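Local coordinates for annexin A8 (Homo sapiens, PDB 1W3W), which binds calcium and acidic phospholipids and acts as an anticoagulant by indirectly inhibiting the thromboplastin-specific complex of blood coagulation, at residues A177-D182 and A210-R215. Residues are numbered along the deposited sequence; the frame is centred on the assembly and turned at random.
Sequences ALALQD and ATHLLR
Two partners grip OD1 of the buried Asp182: the imidazole of His212 across the contact and, just outside it, the guanidinium of Arg208, whose NE forms a salt bridge. His212 NE2 donates to Asp182 OD1 at 2.7 Å, a short bond but a bent one, with an N-H...O angle of 139°. The oxygen is met from above the carboxylate plane and lies somewhat out of the ring plane, near the ring edge; the two planes are turned 60° against each other. With CG anti to its backbone N (chi1 177°), His212 reaches across to helix 176-191. There Ala179 CB lies over one face of the imidazole, 4.2 Å from His212 CE1, and the Leu178 side chain crosses that of His212 at about a right angle, with Leu178 CD2 3.7 Å from His212 CE1. One turn beyond the histidine, Arg215 CG touches Ala179 CB at 3.8 Å. Segments 177-182 and 210-215, both within the predicted third annexin repeat, pack here at a steep angle, away from the calcium site. The donating NE2 must carry a proton, and the nearby carboxylate would favour a protonated imidazole, although Arg208, sharing that oxygen, would temper the effect.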
# COMPACT_ATOMS: atom_id res chain seq x y z
N ALA A 177 5.49 -21.25 25.01
CA ALA A 177 4.24 -21.77 25.54
C ALA A 177 3.04 -21.07 24.92
O ALA A 177 2.03 -21.70 24.60
CB ALA A 177 4.19 -21.64 27.06
N LEU A 178 3.15 -19.76 24.75
CA LEU A 178 2.04 -18.99 24.21
C LEU A 178 1.90 -19.24 22.71
O LEU A 178 0.79 -19.30 22.20
CB LEU A 178 2.24 -17.50 24.51
CG LEU A 178 1.14 -16.55 24.02
CD1 LEU A 178 -0.13 -16.73 24.82
CD2 LEU A 178 1.62 -15.11 24.13
N ALA A 179 3.02 -19.43 22.02
CA ALA A 179 3.00 -19.73 20.59
C ALA A 179 2.29 -21.05 20.34
O ALA A 179 1.47 -21.15 19.43
CB ALA A 179 4.43 -19.79 20.03
N LEU A 180 2.57 -22.05 21.17
CA LEU A 180 1.91 -23.34 21.08
C LEU A 180 0.42 -23.25 21.39
O LEU A 180 -0.40 -23.86 20.69
CB LEU A 180 2.58 -24.38 22.00
CG LEU A 180 2.07 -25.81 21.85
CD1 LEU A 180 2.34 -26.35 20.45
CD2 LEU A 180 2.67 -26.74 22.90
N GLN A 181 0.07 -22.49 22.42
CA GLN A 181 -1.33 -22.26 22.76
C GLN A 181 -2.08 -21.53 21.64
O GLN A 181 -3.21 -21.87 21.32
CB GLN A 181 -1.48 -21.49 24.07
CG GLN A 181 -2.92 -21.52 24.62
CD GLN A 181 -3.46 -22.97 24.79
OE1 GLN A 181 -2.85 -23.78 25.49
NE2 GLN A 181 -4.61 -23.27 24.15
N ASP A 182 -1.45 -20.52 21.06
CA ASP A 182 -2.04 -19.82 19.92
C ASP A 182 -2.28 -20.78 18.76
O ASP A 182 -3.35 -20.74 18.16
CB ASP A 182 -1.15 -18.66 19.47
CG ASP A 182 -1.28 -17.45 20.36
OD1 ASP A 182 -0.46 -16.52 20.17
OD2 ASP A 182 -2.15 -17.35 21.26
N ALA A 210 4.88 -10.03 14.52
CA ALA A 210 5.26 -10.81 13.34
C ALA A 210 6.14 -12.00 13.70
O ALA A 210 5.95 -13.10 13.20
CB ALA A 210 5.98 -9.93 12.32
N THR A 211 7.10 -11.78 14.59
CA THR A 211 8.03 -12.82 14.99
C THR A 211 7.34 -13.98 15.74
O THR A 211 7.65 -15.16 15.54
CB THR A 211 9.12 -12.19 15.88
OG1 THR A 211 9.78 -11.13 15.14
CG2 THR A 211 10.22 -13.18 16.18
N HIS A 212 6.42 -13.62 16.61
CA HIS A 212 5.59 -14.58 17.32
C HIS A 212 4.72 -15.35 16.32
O HIS A 212 4.63 -16.56 16.40
CB HIS A 212 4.72 -13.87 18.35
CG HIS A 212 3.78 -14.77 19.09
ND1 HIS A 212 3.96 -15.10 20.41
CD2 HIS A 212 2.65 -15.40 18.69
CE1 HIS A 212 2.97 -15.89 20.80
NE2 HIS A 212 2.17 -16.09 19.77
N LEU A 213 4.13 -14.65 15.36
CA LEU A 213 3.22 -15.27 14.40
C LEU A 213 3.94 -16.27 13.52
O LEU A 213 3.39 -17.31 13.21
CB LEU A 213 2.51 -14.23 13.54
CG LEU A 213 1.34 -13.50 14.18
CD1 LEU A 213 0.84 -12.45 13.22
CD2 LEU A 213 0.22 -14.42 14.59
N LEU A 214 5.19 -15.97 13.15
CA LEU A 214 5.95 -16.93 12.35
C LEU A 214 6.12 -18.25 13.08
O LEU A 214 6.04 -19.32 12.46
CB LEU A 214 7.32 -16.37 11.96
CG LEU A 214 7.20 -15.28 10.88
CD1 LEU A 214 8.49 -14.48 10.78
CD2 LEU A 214 6.86 -15.92 9.56
N ARG A 215 6.37 -18.17 14.38
CA ARG A 215 6.47 -19.39 15.18
C ARG A 215 5.10 -20.07 15.31
O ARG A 215 5.02 -21.28 15.31
CB ARG A 215 7.07 -19.07 16.55
CG ARG A 215 7.24 -20.29 17.45
CD ARG A 215 8.36 -21.21 17.02
NE ARG A 215 8.90 -21.92 18.18
CZ ARG A 215 9.83 -21.44 19.01
NH1 ARG A 215 10.38 -20.24 18.83
NH2 ARG A 215 10.23 -22.19 20.04